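Long-range contacts in Lmaj004144AAA protein (PDB 1Y63), which is probably a broad-specificity nucleoside monophosphate kinase of the AK6 subfamily that also hydrolyses ATP and takes part in 18S rRNA maturation: residues A[38-43]-A[86-91]; A[14-19]-A[102-107]. All blocks are in the same frame, centred on the assembly; numbering follows the deposited sequence.

Both interactions pair parallel strands of one five-stranded sheet, ordered 37-41, 85-89, 12-16, 103-108, 153-157. Interaction 1 joins the outermost strand 37-41 to 85-89, and interaction 2 joins the central strand 12-16 to 103-108. The two touch where 85-89 lies beside 12-16: Val88 O is 2.8 Å from Ile15 N. Along the chain, interaction 1 is nested inside the loop closed by interaction 2. Both are largely buried, but interaction 1 reaches the surface at Gln38. Its chemistry is mixed, with a histidine–carboxylate bond and manganese. Interaction 2 is fully buried and apolar between side chains, and its strand 12-16 leads to the ADP phosphates.

Interaction 1 of 2, residues A[38-43]-A[86-91]. With MN (manganese (II) ion), chain C.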
# COMPACT_ATOMS: atom_id res chain seq x y z
N GLN A 38 -12.26 -3.63 -4.45
CA GLN A 38 -12.61 -2.61 -3.46
C GLN A 38 -11.31 -2.10 -2.86
O GLN A 38 -10.47 -2.90 -2.42
CB GLN A 38 -13.46 -3.22 -2.33
CG GLN A 38 -13.72 -2.26 -1.14
CD GLN A 38 -14.27 -2.99 0.12
OE1 GLN A 38 -14.67 -4.14 0.05
NE2 GLN A 38 -14.25 -2.30 1.26
N HIS A 39 -11.19 -0.78 -2.80
CA HIS A 39 -10.03 -0.09 -2.25
C HIS A 39 -10.22 0.16 -0.77
O HIS A 39 -11.25 0.71 -0.35
CB HIS A 39 -9.86 1.25 -2.98
CG HIS A 39 -8.86 2.18 -2.37
ND1 HIS A 39 -9.08 3.55 -2.29
CD2 HIS A 39 -7.60 1.98 -1.91
CE1 HIS A 39 -8.01 4.13 -1.78
NE2 HIS A 39 -7.10 3.20 -1.54
N LEU A 40 -9.24 -0.25 0.01
CA LEU A 40 -9.20 0.05 1.46
C LEU A 40 -8.03 0.99 1.68
O LEU A 40 -6.87 0.61 1.50
CB LEU A 40 -8.98 -1.19 2.32
CG LEU A 40 -10.04 -2.27 2.47
CD1 LEU A 40 -10.14 -3.17 1.26
CD2 LEU A 40 -9.67 -3.09 3.70
N GLU A 41 -8.34 2.25 1.97
CA GLU A 41 -7.33 3.25 2.25
C GLU A 41 -7.05 3.21 3.74
O GLU A 41 -7.73 3.82 4.53
CB GLU A 41 -7.82 4.65 1.76
CG GLU A 41 -6.77 5.75 1.72
CD GLU A 41 -7.17 6.98 0.88
OE1 GLU A 41 -8.14 6.95 0.07
OE2 GLU A 41 -6.52 8.02 1.06
N VAL A 42 -6.02 2.46 4.13
CA VAL A 42 -5.80 2.16 5.55
C VAL A 42 -5.54 3.41 6.40
O VAL A 42 -5.98 3.47 7.56
CB VAL A 42 -4.67 1.11 5.68
CG1 VAL A 42 -4.34 0.84 7.14
CG2 VAL A 42 -5.10 -0.14 4.97
N GLY A 43 -4.85 4.40 5.84
CA GLY A 43 -4.64 5.65 6.59
C GLY A 43 -5.95 6.31 7.03
O GLY A 43 -6.04 6.90 8.12
N HIS A 86 -9.81 -7.21 -3.12
CA HIS A 86 -9.50 -6.03 -2.33
C HIS A 86 -8.12 -5.52 -2.66
O HIS A 86 -7.18 -6.31 -2.81
CB HIS A 86 -9.61 -6.33 -0.82
CG HIS A 86 -10.91 -6.99 -0.46
ND1 HIS A 86 -11.06 -8.36 -0.37
CD2 HIS A 86 -12.13 -6.47 -0.19
CE1 HIS A 86 -12.33 -8.65 -0.11
NE2 HIS A 86 -13.00 -7.52 0.02
N VAL A 87 -8.01 -4.20 -2.78
CA VAL A 87 -6.71 -3.55 -2.97
C VAL A 87 -6.48 -2.65 -1.77
O VAL A 87 -7.20 -1.67 -1.53
CB VAL A 87 -6.57 -2.81 -4.34
CG1 VAL A 87 -7.70 -1.79 -4.60
CG2 VAL A 87 -5.19 -2.17 -4.46
N VAL A 88 -5.52 -3.04 -0.96
CA VAL A 88 -5.23 -2.34 0.29
C VAL A 88 -4.06 -1.39 0.02
O VAL A 88 -3.12 -1.73 -0.71
CB VAL A 88 -4.84 -3.33 1.38
CG1 VAL A 88 -4.46 -2.61 2.65
CG2 VAL A 88 -6.00 -4.26 1.66
N ASP A 89 -4.15 -0.21 0.63
CA ASP A 89 -3.26 0.90 0.34
C ASP A 89 -2.70 1.40 1.67
O ASP A 89 -3.47 1.90 2.48
CB ASP A 89 -4.15 1.93 -0.38
CG ASP A 89 -3.67 3.33 -0.32
OD1 ASP A 89 -2.53 3.60 0.03
OD2 ASP A 89 -4.49 4.18 -0.75
N TYR A 90 -1.40 1.21 1.92
CA TYR A 90 -0.78 1.66 3.20
C TYR A 90 0.71 1.79 3.08
O TYR A 90 1.33 1.00 2.38
CB TYR A 90 -1.12 0.70 4.37
CG TYR A 90 -0.96 1.28 5.77
CD1 TYR A 90 -1.42 2.55 6.08
CD2 TYR A 90 -0.43 0.51 6.81
CE1 TYR A 90 -1.32 3.06 7.38
CE2 TYR A 90 -0.35 1.00 8.10
CZ TYR A 90 -0.79 2.26 8.38
OH TYR A 90 -0.69 2.75 9.67
N HIS A 91 1.29 2.73 3.83
CA HIS A 91 2.72 3.00 3.78
C HIS A 91 3.52 1.91 4.51
O HIS A 91 4.71 1.79 4.29
CB HIS A 91 3.04 4.39 4.33
CG HIS A 91 2.72 4.57 5.78
ND1 HIS A 91 1.64 5.28 6.23
CD2 HIS A 91 3.36 4.12 6.89
CE1 HIS A 91 1.61 5.27 7.55
NE2 HIS A 91 2.64 4.56 7.98
MN MN C . -11.06 4.68 -2.45
O HOH W 1 -12.04 3.40 -0.84
O HOH W 2 -10.44 5.93 -0.77
O HOH W 3 -3.85 4.65 3.19
O HOH W 4 -12.93 5.89 -2.44
O HOH W 5 -12.05 3.66 -3.91
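Strands 38-41 and 86-89 run parallel, their axes 4.7 Å apart at closest approach and 20° from exact alignment, with Gln38 opposite His86 and Glu41 opposite Asp89. Gln38 O, Leu40 N and Leu40 O bond in turn to Val87 N, Val87 O and Asp89 N. Val42 N continues the pattern to Asp89 O as the first strand turns into helix 42-48.

On one face, His39 NE2 donates to Asp89 OD2 at 2.9 Å. The carboxylate uses its anti lone pair, and the ring and carboxylate planes are only 13° apart. CG of His39 lies anti to the backbone N (chi1 170°), which carries it toward Asp89. The other ring nitrogen, ND1, binds manganese at 2.3 Å. Four waters and Glu28 complete that site. One of these waters also donates to His39 O, another to Glu41 OE1. Asp89 OD2 has a second partner in Thr24 OG1 of helix 23-33.

On the other face, Leu40 CD1 rests 3.8 Å from His86 CB. Gln38 OE1 meets the His86 ring at its edge, 3.5 Å from CD2. ND1 of His86 is hydrogen-bonded to Asn12 OD1, and NE2 of His86 binds another manganese ion together with Ser82.

At the start of helix 42-48, Val42 CG1 sits over the centre of the Tyr90 ring, 3.6 Å from the centroid, a CH-pi contact. Val42 CG2 presses on Val88 CG1 at 3.4 Å, a tight fit. A water bridges Gly43 N and Asp89 O.

The parallel pairing belongs to the P-loop NTPase core, with the carboxylate of Asp89 reaching the ADP-binding Thr24.

Interaction 2 of 2, residues A[14-19]-A[102-107]; sequences LITGTP and HMVVVL. With ADP (adenosine-5'-diphosphate), chain Q.
Leu14 and Val104 lie side by side and point the same way, as do Ile15 with Val105 and Thr16 with Val106. This is in-register parallel pairing at the centre of a P-loop NTPase sheet. The strand axes are 18° from exact alignment. Four backbone bonds join them: Leu14 N to Met103 O, Leu14 O to Val105 N, Thr16 N to Val105 O, and Thr16 O to Leu107 N.

Ile15 and Val105 share one face. Ile15 CD1 reaches across to Val105 CB and CG2, at 3.7 Å from CB. The other branch, CG2, lies anti to the backbone N and meets Leu107 CD1 at 3.8 Å; these two side chains cross obliquely. Helix 23-33 covers Ile15 through Lys23 and Ile30, and helix 161-178 covers Val105 through Ile171.

The opposite face carries Leu14, Thr16, Val104 and Val106. Leu14 CD2 faces Val104 CG1 at 4.1 Å. Thr16 turns its methyl to the neighbouring strand, with CG2 3.9 Å from Val106 CG2. Its hydroxyl is anti to the backbone N (chi1 -170°) and bonds to Tyr90 O. Thr16 thus sends its methyl toward strand 103-108 and its hydroxyl toward segment 86-91. Helix 139-147 packs on Val106 through Glu141 and Ala144.

After Thr16 the chain enters the Walker A loop. At Gly17 (phi 140°) a CB would be jammed against Thr16 O and would also clash with Leu107 O. Thr18 and Pro19 belong to the ADP pocket, and Gly17 O bonds to Lys23 NZ. One water bridges the two segments, accepting from Thr18 N at 3.1 Å and donating to Leu107 O at 2.7 Å.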
# COMPACT_ATOMS: atom_id res chain seq x y z
N LEU A 14 -1.75 -5.73 -1.86
CA LEU A 14 -1.28 -4.63 -1.05
C LEU A 14 -0.41 -3.74 -1.91
O LEU A 14 0.47 -4.23 -2.59
CB LEU A 14 -0.46 -5.13 0.14
CG LEU A 14 0.20 -4.08 1.04
CD1 LEU A 14 -0.84 -3.17 1.66
CD2 LEU A 14 1.04 -4.79 2.10
N ILE A 15 -0.71 -2.44 -1.89
CA ILE A 15 0.15 -1.41 -2.51
C ILE A 15 0.79 -0.62 -1.36
O ILE A 15 0.10 -0.03 -0.52
CB ILE A 15 -0.63 -0.43 -3.42
CG1 ILE A 15 -1.61 -1.15 -4.37
CG2 ILE A 15 0.35 0.45 -4.17
CD1 ILE A 15 -1.00 -2.12 -5.31
N THR A 16 2.11 -0.67 -1.30
CA THR A 16 2.84 -0.00 -0.23
C THR A 16 4.01 0.82 -0.84
O THR A 16 4.20 0.83 -2.07
CB THR A 16 3.29 -1.02 0.83
OG1 THR A 16 3.79 -0.33 1.98
CG2 THR A 16 4.40 -1.98 0.29
N GLY A 17 4.73 1.56 -0.01
CA GLY A 17 5.67 2.54 -0.49
C GLY A 17 5.62 3.79 0.36
O GLY A 17 4.63 4.07 1.03
N THR A 18 6.70 4.54 0.32
CA THR A 18 6.78 5.82 1.01
C THR A 18 5.61 6.75 0.67
O THR A 18 5.10 6.74 -0.48
CB THR A 18 8.08 6.53 0.57
OG1 THR A 18 9.17 5.64 0.70
CG2 THR A 18 8.34 7.76 1.37
N PRO A 19 5.14 7.53 1.66
CA PRO A 19 4.19 8.58 1.31
C PRO A 19 4.67 9.40 0.09
O PRO A 19 5.84 9.79 0.01
CB PRO A 19 4.17 9.44 2.59
CG PRO A 19 4.41 8.45 3.67
CD PRO A 19 5.44 7.53 3.11
N HIS A 102 -2.14 -11.90 -1.78
CA HIS A 102 -1.65 -12.68 -2.91
C HIS A 102 -0.61 -11.98 -3.74
O HIS A 102 0.03 -12.61 -4.55
CB HIS A 102 -2.81 -13.11 -3.78
CG HIS A 102 -3.89 -13.75 -3.00
ND1 HIS A 102 -5.02 -13.06 -2.60
CD2 HIS A 102 -3.97 -14.97 -2.43
CE1 HIS A 102 -5.77 -13.86 -1.87
NE2 HIS A 102 -5.15 -15.03 -1.74
N MET A 103 -0.48 -10.67 -3.53
CA MET A 103 0.46 -9.82 -4.23
C MET A 103 0.77 -8.60 -3.36
O MET A 103 -0.14 -8.03 -2.71
CB MET A 103 -0.13 -9.36 -5.58
CG MET A 103 0.84 -8.63 -6.44
SD MET A 103 -0.02 -7.95 -7.89
CE MET A 103 -0.95 -9.32 -8.44
N VAL A 104 2.04 -8.19 -3.34
CA VAL A 104 2.45 -6.97 -2.66
C VAL A 104 3.24 -6.14 -3.65
O VAL A 104 4.18 -6.64 -4.24
CB VAL A 104 3.29 -7.24 -1.41
CG1 VAL A 104 3.78 -5.96 -0.77
CG2 VAL A 104 2.47 -8.06 -0.42
N VAL A 105 2.79 -4.92 -3.90
CA VAL A 105 3.43 -4.04 -4.86
C VAL A 105 4.07 -2.92 -4.10
O VAL A 105 3.40 -2.24 -3.31
CB VAL A 105 2.40 -3.45 -5.83
CG1 VAL A 105 3.07 -2.56 -6.84
CG2 VAL A 105 1.60 -4.53 -6.51
N VAL A 106 5.38 -2.75 -4.27
CA VAL A 106 6.10 -1.66 -3.61
C VAL A 106 6.44 -0.62 -4.67
O VAL A 106 7.11 -0.95 -5.65
CB VAL A 106 7.42 -2.15 -2.96
CG1 VAL A 106 8.16 -0.97 -2.28
CG2 VAL A 106 7.23 -3.27 -1.98
N LEU A 107 6.01 0.63 -4.43
CA LEU A 107 6.25 1.73 -5.33
C LEU A 107 7.46 2.54 -4.90
O LEU A 107 7.66 2.79 -3.72
CB LEU A 107 5.03 2.65 -5.41
CG LEU A 107 3.69 1.98 -5.76
CD1 LEU A 107 2.56 2.99 -5.84
CD2 LEU A 107 3.86 1.23 -7.03
PB ADP Q . 0.48 8.17 -1.76
O1B ADP Q . 0.91 9.13 -0.66
O2B ADP Q . 1.53 7.10 -1.97
O3B ADP Q . -0.93 7.62 -1.59
PA ADP Q . -0.71 9.57 -4.01
O1A ADP Q . -1.42 8.48 -4.78
O2A ADP Q . -1.57 10.42 -3.08
O3A ADP Q . 0.52 8.99 -3.18
O5' ADP Q . 0.07 10.53 -5.03
C5' ADP Q . 0.19 11.91 -4.72
C4' ADP Q . 0.14 12.64 -6.05
O4' ADP Q . 1.20 12.17 -6.88
C3' ADP Q . -1.13 12.37 -6.85
O3' ADP Q . -2.23 13.18 -6.44
C2' ADP Q . -0.66 12.69 -8.24
O2' ADP Q . -0.55 14.09 -8.43
C1' ADP Q . 0.75 12.17 -8.24
N9 ADP Q . 0.99 10.81 -8.75
C8 ADP Q . 0.81 9.60 -8.14
N7 ADP Q . 1.21 8.58 -8.94
C5 ADP Q . 1.68 9.17 -10.09
C6 ADP Q . 2.26 8.66 -11.32
N6 ADP Q . 2.44 7.33 -11.50
N1 ADP Q . 2.61 9.57 -12.25
C2 ADP Q . 2.43 10.90 -12.04
N3 ADP Q . 1.91 11.48 -10.94
C4 ADP Q . 1.52 10.63 -9.95
O HOH W 6 8.91 3.29 -1.40